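Local coordinates for aminotransferase (Bacillus subtilis, PDB 6L1O), which is a pyridoxal-phosphate-dependent aminotransferase that takes part in making the dipeptide antibiotic bacilysin, at residues I50-A53 with L54-A57; Y128-Y131 with L132-I135; A193-A196 with K197-I201; Y235-S238 with K239-M243. One frame throughout, in Å; residues are numbered along the deposited sequence.

Interaction 1. Residues I50-A53 with L54-A57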
# COMPACT_ATOMS: atom_id res chain seq x y z
N ILE B 50 -12.85 6.33 18.16
CA ILE B 50 -11.83 6.11 17.16
C ILE B 50 -11.82 7.26 16.15
O ILE B 50 -10.78 7.77 15.75
CB ILE B 50 -12.04 4.73 16.46
CG1 ILE B 50 -11.90 3.63 17.50
CG2 ILE B 50 -11.00 4.57 15.30
CD1 ILE B 50 -12.45 2.26 17.18
N VAL B 51 -12.99 7.62 15.66
CA VAL B 51 -13.13 8.72 14.77
C VAL B 51 -12.57 10.03 15.35
O VAL B 51 -11.83 10.77 14.66
CB VAL B 51 -14.58 8.95 14.34
CG1 VAL B 51 -14.70 10.17 13.41
CG2 VAL B 51 -15.17 7.70 13.67
N GLU B 52 -12.90 10.31 16.60
CA GLU B 52 -12.40 11.51 17.26
C GLU B 52 -10.90 11.49 17.48
O GLU B 52 -10.29 12.54 17.45
CB GLU B 52 -13.10 11.75 18.60
CG GLU B 52 -14.55 12.15 18.44
CD GLU B 52 -14.79 13.37 17.53
OE1 GLU B 52 -13.99 14.37 17.57
OE2 GLU B 52 -15.79 13.29 16.76
N ALA B 53 -10.32 10.31 17.65
CA ALA B 53 -8.87 10.21 17.76
C ALA B 53 -8.18 10.58 16.42
O ALA B 53 -7.16 11.30 16.42
CB ALA B 53 -8.47 8.84 18.27
N LEU B 54 -8.74 10.15 15.28
CA LEU B 54 -8.28 10.61 14.01
C LEU B 54 -8.38 12.13 13.86
O LEU B 54 -7.40 12.79 13.46
CB LEU B 54 -9.00 9.95 12.83
CG LEU B 54 -8.66 10.45 11.42
CD1 LEU B 54 -7.21 10.24 11.03
CD2 LEU B 54 -9.58 9.79 10.37
N ARG B 55 -9.55 12.69 14.22
CA ARG B 55 -9.79 14.09 14.02
C ARG B 55 -8.81 14.96 14.85
O ARG B 55 -8.31 15.93 14.32
CB ARG B 55 -11.23 14.44 14.37
CG ARG B 55 -12.18 14.00 13.30
CD ARG B 55 -13.61 14.01 13.79
NE ARG B 55 -13.91 15.17 14.62
CZ ARG B 55 -14.26 16.34 14.16
NH1 ARG B 55 -14.41 16.51 12.85
NH2 ARG B 55 -14.48 17.32 14.99
N GLU B 56 -8.52 14.55 16.08
CA GLU B 56 -7.57 15.22 16.95
C GLU B 56 -6.14 15.09 16.46
O GLU B 56 -5.37 16.05 16.46
CB GLU B 56 -7.68 14.69 18.38
CG GLU B 56 -6.85 15.42 19.41
CD GLU B 56 -7.30 16.89 19.67
OE1 GLU B 56 -8.41 17.29 19.25
OE2 GLU B 56 -6.53 17.68 20.29
N ALA B 57 -5.78 13.90 16.03
CA ALA B 57 -4.42 13.60 15.57
C ALA B 57 -4.06 14.37 14.35
O ALA B 57 -2.92 14.79 14.17
CB ALA B 57 -4.32 12.13 15.30
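R55 lays its aliphatic chain over the helix surface one turn beyond V51, its CD meeting V51 CG1 at 4.0 Å, and a bend at chi3 (41°) then turns its guanidinium toward the carboxylate of E52. E52 is bent as well, at chi2, and the two side chains lie alongside each other, pointing the same way. They form an i to i+3 salt bridge in which R55 NE donates to E52 OE1 at 3.1 Å along a nearly straight path, 164° at the hydrogen. The oxygen sits at the guanidinium edge, close to its plane, yet the donor approaches from above the carboxylate plane, and the two planes are 61° apart. Beneath them the regular i to i+4 backbone bonds continue, among them R55 N to V51 O at 3.0 Å. E52 is exposed, whereas I50 and L54 are buried: I50 packs on helix 274-285 and L54 on W246. The second subunit closes the R55 side, where the backbone O of R55 accepts from NE of its R55. The whole is an amphipathic surface helix, 48-57, with a salt-bridged polar face at the dimer interface.

Interaction 2. Residues Y128-Y131 with L132-I135. With PLP (pyridoxal-5'-phosphate), chain E.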
# COMPACT_ATOMS: atom_id res chain seq x y z
N TYR B 128 -10.44 -18.16 1.67
CA TYR B 128 -10.43 -16.79 1.15
C TYR B 128 -9.71 -16.72 -0.22
O TYR B 128 -8.50 -16.97 -0.30
CB TYR B 128 -9.72 -15.95 2.15
CG TYR B 128 -9.81 -14.48 2.03
CD1 TYR B 128 -11.06 -13.84 1.93
CD2 TYR B 128 -8.67 -13.68 2.13
CE1 TYR B 128 -11.16 -12.47 1.86
CE2 TYR B 128 -8.76 -12.28 2.10
CZ TYR B 128 -10.00 -11.70 1.99
OH TYR B 128 -10.12 -10.34 1.94
N PRO B 129 -10.43 -16.36 -1.30
CA PRO B 129 -9.83 -16.36 -2.65
C PRO B 129 -8.63 -15.40 -2.80
O PRO B 129 -7.80 -15.57 -3.69
CB PRO B 129 -10.99 -15.91 -3.56
CG PRO B 129 -12.04 -15.42 -2.68
CD PRO B 129 -11.86 -16.04 -1.33
N GLU B 130 -8.50 -14.42 -1.94
CA GLU B 130 -7.39 -13.48 -2.09
C GLU B 130 -6.06 -14.10 -1.78
O GLU B 130 -5.05 -13.59 -2.26
CB GLU B 130 -7.62 -12.17 -1.28
CG GLU B 130 -8.59 -11.19 -1.93
CD GLU B 130 -8.18 -10.72 -3.35
OE1 GLU B 130 -6.93 -10.49 -3.63
OE2 GLU B 130 -9.10 -10.55 -4.21
N TYR B 131 -6.03 -15.24 -1.08
CA TYR B 131 -4.79 -15.98 -0.87
C TYR B 131 -4.12 -16.32 -2.20
O TYR B 131 -2.90 -16.39 -2.29
CB TYR B 131 -4.99 -17.28 -0.06
CG TYR B 131 -5.54 -17.12 1.32
CD1 TYR B 131 -5.25 -15.96 2.07
CD2 TYR B 131 -6.37 -18.08 1.90
CE1 TYR B 131 -5.76 -15.77 3.32
CE2 TYR B 131 -6.88 -17.90 3.20
CZ TYR B 131 -6.59 -16.74 3.89
OH TYR B 131 -7.12 -16.49 5.12
N LEU B 132 -4.95 -16.53 -3.22
CA LEU B 132 -4.47 -16.91 -4.55
C LEU B 132 -3.65 -15.84 -5.26
O LEU B 132 -2.69 -16.15 -5.93
CB LEU B 132 -5.61 -17.35 -5.42
CG LEU B 132 -5.68 -18.85 -5.62
CD1 LEU B 132 -6.86 -19.28 -6.50
CD2 LEU B 132 -4.37 -19.31 -6.32
N SER B 133 -4.04 -14.59 -5.08
CA SER B 133 -3.36 -13.42 -5.61
C SER B 133 -1.88 -13.36 -5.28
O SER B 133 -1.05 -13.41 -6.17
CB SER B 133 -4.05 -12.13 -5.11
OG SER B 133 -5.30 -12.02 -5.71
N GLY B 134 -1.55 -13.24 -4.00
CA GLY B 134 -0.19 -13.18 -3.55
C GLY B 134 0.64 -14.36 -4.06
O GLY B 134 1.76 -14.21 -4.48
N ILE B 135 0.06 -15.53 -4.05
CA ILE B 135 0.77 -16.73 -4.40
C ILE B 135 1.09 -16.71 -5.90
O ILE B 135 2.23 -17.06 -6.30
CB ILE B 135 -0.06 -17.97 -4.04
CG1 ILE B 135 -0.11 -18.10 -2.52
CG2 ILE B 135 0.56 -19.23 -4.66
CD1 ILE B 135 -1.09 -19.13 -2.03
N1 PLP E . -8.87 -12.26 5.75
C2 PLP E . -10.13 -12.71 5.56
C2A PLP E . -10.43 -14.17 5.43
C3 PLP E . -11.21 -11.77 5.37
O3 PLP E . -12.48 -12.13 5.13
C4 PLP E . -10.87 -10.40 5.51
C4A PLP E . -11.92 -9.47 4.95
C5 PLP E . -9.49 -9.99 5.73
C6 PLP E . -8.54 -10.99 5.87
C5A PLP E . -9.09 -8.57 5.96
O4P PLP E . -9.27 -7.71 4.91
P PLP E . -8.64 -6.20 4.99
O1P PLP E . -7.82 -6.08 3.75
O2P PLP E . -7.88 -5.99 6.29
O3P PLP E . -9.84 -5.31 4.98
O HOH W 1 -7.56 -14.61 -6.17
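S133 and E130 meet through their polar ends: S133 OG lies 3.1 Å from E130 OE1, an i to i+3 pairing in which the glutamate chain, bent at chi2 (-59°), carries OE1 over toward the serine. The serine proton is not committed to this oxygen, since S133 OG also bonds H267 of the second subunit, while E130 OE2 is taken by Q15. Among the backbone bonds, L132 N reaches P129 O at 3.0 Å from well above the carbonyl plane, and S133 N to E130 O is weak, so the first turn is weakly bonded. A water donates to P129 O at 2.7 Å. I135 packs its CG1 against the backbone carbonyl of Y131, 3.3 Å from Y131 O. Aromatic packing occupies the other end: Y128 spreads one ring face over the cofactor, with PLP C2 3.6 Å above the ring plane and over its centre, and turns the opposite face to the backbone N of E130. Y128 CB in turn lies over a face of the Y131 ring, whose OH bonds D206. Helix 130-137 thus starts beside the cofactor and links strands 120-125 and 141-146 as a beta-alpha-beta unit, with I135 against strands 120-125 and 168-174 and Y131 against helix 103-114.

Interaction 3. Residues A193-A196 with K197-I201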
# COMPACT_ATOMS: atom_id res chain seq x y z
N ALA B 193 1.70 -25.86 14.31
CA ALA B 193 3.00 -25.31 14.49
C ALA B 193 4.07 -26.42 14.53
O ALA B 193 5.19 -26.25 14.00
CB ALA B 193 3.07 -24.45 15.73
N ALA B 194 3.72 -27.52 15.17
CA ALA B 194 4.57 -28.72 15.18
C ALA B 194 4.81 -29.26 13.78
O ALA B 194 5.95 -29.53 13.41
CB ALA B 194 3.95 -29.80 16.06
N PHE B 195 3.75 -29.35 12.99
CA PHE B 195 3.85 -29.79 11.61
C PHE B 195 4.74 -28.86 10.73
O PHE B 195 5.54 -29.31 9.92
CB PHE B 195 2.45 -29.91 11.01
CG PHE B 195 2.42 -30.54 9.67
CD1 PHE B 195 2.43 -31.95 9.55
CD2 PHE B 195 2.38 -29.75 8.50
CE1 PHE B 195 2.37 -32.54 8.30
CE2 PHE B 195 2.35 -30.34 7.24
CZ PHE B 195 2.35 -31.74 7.15
N ALA B 196 4.58 -27.55 10.90
CA ALA B 196 5.33 -26.58 10.09
C ALA B 196 6.80 -26.58 10.48
O ALA B 196 7.67 -26.49 9.63
CB ALA B 196 4.71 -25.21 10.28
N LYS B 197 7.05 -26.75 11.77
CA LYS B 197 8.40 -26.87 12.32
C LYS B 197 9.14 -28.09 11.74
O LYS B 197 10.32 -28.00 11.41
CB LYS B 197 8.36 -26.95 13.83
CG LYS B 197 9.66 -26.71 14.55
CD LYS B 197 9.44 -26.84 16.05
CE LYS B 197 10.58 -26.28 16.88
NZ LYS B 197 11.81 -27.14 16.96
N GLU B 198 8.42 -29.20 11.59
CA GLU B 198 9.01 -30.42 11.05
C GLU B 198 9.35 -30.33 9.58
O GLU B 198 10.35 -30.88 9.11
CB GLU B 198 8.07 -31.59 11.30
CG GLU B 198 8.54 -32.89 10.64
CD GLU B 198 7.97 -34.13 11.27
OE1 GLU B 198 7.11 -34.00 12.17
OE2 GLU B 198 8.39 -35.25 10.85
N HIS B 199 8.51 -29.66 8.81
CA HIS B 199 8.68 -29.67 7.37
C HIS B 199 9.11 -28.31 6.80
O HIS B 199 9.02 -28.08 5.59
CB HIS B 199 7.42 -30.18 6.74
CG HIS B 199 7.02 -31.52 7.25
ND1 HIS B 199 7.63 -32.68 6.82
CD2 HIS B 199 6.09 -31.89 8.16
CE1 HIS B 199 7.08 -33.71 7.43
NE2 HIS B 199 6.14 -33.27 8.24
N ASN B 200 9.59 -27.45 7.70
CA ASN B 200 10.12 -26.13 7.37
C ASN B 200 9.18 -25.32 6.52
O ASN B 200 9.51 -24.94 5.42
CB ASN B 200 11.46 -26.25 6.67
CG ASN B 200 12.43 -27.03 7.49
OD1 ASN B 200 12.88 -26.55 8.54
ND2 ASN B 200 12.75 -28.24 7.04
N ILE B 201 7.99 -25.11 7.05
CA ILE B 201 6.94 -24.35 6.36
C ILE B 201 6.66 -23.09 7.19
O ILE B 201 6.49 -23.17 8.38
CB ILE B 201 5.66 -25.19 6.22
CG1 ILE B 201 6.02 -26.56 5.60
CG2 ILE B 201 4.62 -24.46 5.34
CD1 ILE B 201 4.88 -27.54 5.46
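H199 comes over the face of the F195 ring, one helical turn further on, led by CD2, which stands 3.7 Å above the plane, over the ring centre. The two rings are inclined at 49° with centroids 4.7 Å apart, an oblique meeting that is neither a stack nor an edge-to-face pair. Their first torsions differ. F195 has CG anti to the backbone N (chi1 -172°), which swings the phenyl out from the helix on the side where H199 follows, whereas H199 has CG beside its own N (chi1 -56°), which leans the imidazole back to meet it. The same CD2 lies 3.2 Å from F195 O, near the imidazole plane, so the edge of the histidine faces the carbonyl while its carbon tops the phenyl. E198 CG lies over a face of the imidazole.

This is the C-terminal end of helix 186-199, the crossover helix of a beta-alpha-beta unit between strands 168-174 and 202-206. N200 breaks the helical path with positive phi, and the chain swings round so that I201 N makes a nearly straight bond to A196 O at 2.9 Å. The turn brings I201 back to the helix, with CB 4.2 Å from A196 CB. Its CD1 also reaches F195 CE2 obliquely, at 4.2 Å, making a second contact with the phenyl ring. F157, I160 and L165 pack on F195, burying it. N200 O accepts from K169, and its OD1 has a weak bond from the M1 amino group of the second subunit, while the K197 side chain touches D226 and V230.

Interaction 4. Residues Y235-S238 with K239-M243. With PLP (pyridoxal-5'-phosphate), chain E.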
# COMPACT_ATOMS: atom_id res chain seq x y z
N TYR B 235 -3.52 -9.58 11.73
CA TYR B 235 -4.64 -8.98 12.44
C TYR B 235 -5.12 -7.75 11.67
O TYR B 235 -4.31 -6.87 11.38
CB TYR B 235 -4.26 -8.58 13.88
CG TYR B 235 -5.48 -8.27 14.75
CD1 TYR B 235 -6.10 -9.28 15.51
CD2 TYR B 235 -6.14 -7.07 14.64
CE1 TYR B 235 -7.26 -9.02 16.25
CE2 TYR B 235 -7.31 -6.81 15.35
CZ TYR B 235 -7.86 -7.81 16.17
OH TYR B 235 -9.04 -7.53 16.85
N SER B 236 -6.40 -7.69 11.34
CA SER B 236 -7.00 -6.52 10.65
C SER B 236 -7.89 -5.64 11.56
O SER B 236 -8.60 -6.13 12.43
CB SER B 236 -7.82 -7.01 9.45
OG SER B 236 -8.42 -5.90 8.78
N PHE B 237 -7.91 -4.34 11.29
CA PHE B 237 -8.83 -3.46 11.97
C PHE B 237 -10.23 -3.54 11.35
O PHE B 237 -11.17 -3.09 11.95
CB PHE B 237 -8.29 -2.01 11.95
CG PHE B 237 -7.15 -1.78 12.92
CD1 PHE B 237 -7.36 -1.26 14.18
CD2 PHE B 237 -5.86 -2.14 12.55
CE1 PHE B 237 -6.29 -1.13 15.09
CE2 PHE B 237 -4.80 -1.97 13.42
CZ PHE B 237 -5.01 -1.51 14.70
N SER B 238 -10.35 -4.15 10.17
CA SER B 238 -11.53 -4.01 9.33
C SER B 238 -12.78 -4.54 9.96
O SER B 238 -13.76 -3.82 10.09
CB SER B 238 -11.32 -4.65 7.94
OG SER B 238 -10.25 -4.00 7.26
N LYS B 239 -12.71 -5.78 10.46
CA LYS B 239 -13.90 -6.41 11.02
C LYS B 239 -14.08 -6.09 12.49
O LYS B 239 -15.16 -5.89 12.95
CB LYS B 239 -13.84 -7.93 10.81
CG LYS B 239 -13.63 -8.36 9.35
CD LYS B 239 -14.45 -7.52 8.37
CE LYS B 239 -14.30 -7.93 6.96
NZ LYS B 239 -13.04 -8.65 6.70
N THR B 240 -12.99 -6.10 13.26
CA THR B 240 -13.09 -5.91 14.68
C THR B 240 -13.69 -4.57 15.05
O THR B 240 -14.50 -4.47 15.95
CB THR B 240 -11.70 -6.04 15.35
OG1 THR B 240 -11.21 -7.37 15.14
CG2 THR B 240 -11.81 -5.79 16.85
N PHE B 241 -13.33 -3.55 14.30
CA PHE B 241 -13.65 -2.18 14.68
C PHE B 241 -14.50 -1.45 13.70
O PHE B 241 -14.65 -0.21 13.78
CB PHE B 241 -12.34 -1.41 14.90
CG PHE B 241 -11.51 -1.95 16.02
CD1 PHE B 241 -11.92 -1.83 17.33
CD2 PHE B 241 -10.29 -2.59 15.76
CE1 PHE B 241 -11.15 -2.35 18.37
CE2 PHE B 241 -9.50 -3.04 16.79
CZ PHE B 241 -9.95 -2.92 18.10
N ASN B 242 -15.11 -2.17 12.74
CA ASN B 242 -15.83 -1.52 11.64
C ASN B 242 -14.93 -0.45 10.98
O ASN B 242 -15.31 0.75 10.80
CB ASN B 242 -17.12 -0.86 12.15
CG ASN B 242 -18.10 -1.82 12.73
OD1 ASN B 242 -18.16 -2.96 12.37
ND2 ASN B 242 -18.91 -1.33 13.68
N MET B 243 -13.69 -0.84 10.67
CA MET B 243 -12.72 0.06 10.05
C MET B 243 -12.27 -0.41 8.68
O MET B 243 -11.12 -0.10 8.23
CB MET B 243 -11.52 0.24 10.99
CG MET B 243 -11.83 1.09 12.21
SD MET B 243 -10.53 1.15 13.43
CE MET B 243 -9.52 2.43 12.65
N1 PLP E . -8.87 -12.26 5.75
C2 PLP E . -10.13 -12.71 5.56
C2A PLP E . -10.43 -14.17 5.43
C3 PLP E . -11.21 -11.77 5.37
O3 PLP E . -12.48 -12.13 5.13
C4 PLP E . -10.87 -10.40 5.51
C4A PLP E . -11.92 -9.47 4.95
C5 PLP E . -9.49 -9.99 5.73
C6 PLP E . -8.54 -10.99 5.87
C5A PLP E . -9.09 -8.57 5.96
O4P PLP E . -9.27 -7.71 4.91
P PLP E . -8.64 -6.20 4.99
O1P PLP E . -7.82 -6.08 3.75
O2P PLP E . -7.88 -5.99 6.29
O3P PLP E . -9.84 -5.31 4.98
O HOH W 2 -10.84 -7.38 11.78
O HOH W 3 -8.88 -1.66 7.87
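With CG anti to the backbone N (chi1 -166°) in Y235, and OG1 anti to the carbonyl carbon (chi1 -63°) in T240, the two side chains cross at about a right angle and bring Y235 OH within 2.8 Å of T240 OG1. Between them along the chain, S236 carries its OG anti to the backbone N and S238 its OG anti to the carbonyl carbon, and both hydroxyls turn to the cofactor phosphate. S236 OG donates to PLP O2P at 2.5 Å and S238 OG to PLP O3P at 2.7 Å. S236 OG has a further task: it accepts from S238 N at 3.0 Å, so one hydroxyl both caps the helix and bonds the phosphate. K239, bent at chi2 and chi4, sends NZ to within 2.2 Å of PLP C4A, too short for a non-bonded contact and longer than a covalent bond, leaving the state of the link doubtful.

This junction of strand 231-236 and helix 237-240, with its serines and its lysine beside C4A, belongs to the phosphate-binding and lysine-bearing part of the class I aminotransferase fold. G103, K104 and R247 add further bonds to the cofactor, and Y66 of the second subunit packs on S238 and K239.

Away from the cofactor, a water ties T240 N to S236 O, and another spans S238 OG and M243 O. F237 and F241 meet rim to rim, planes 29° apart, CD1 of F237 to CD2 of F241 at 3.6 Å. M243 SD makes an oblique Met-aromatic contact with the F237 ring, and helix 274-285 packs against both phenylalanines.

Interaction 4 is wholly buried, whereas interactions 1, 2 and 3 each mix buried with exposed residues. Interactions 2 and 4 meet the same cofactor from different parts, a tyrosine ring at the pyridine and serines at the phosphate, though their nearest protein atoms stay about 6 Å apart. Interactions 2 and 3 both lie on crossover helices of beta-alpha-beta units, one at its beginning and the other at its end. Interactions 1 and 4 touch directly, I50 packing on F241 and M243, so the surface helix rests against the cofactor-binding turn. Charge pairing marks interaction 1, aromatic and apolar contact interaction 3; all four reach the second subunit.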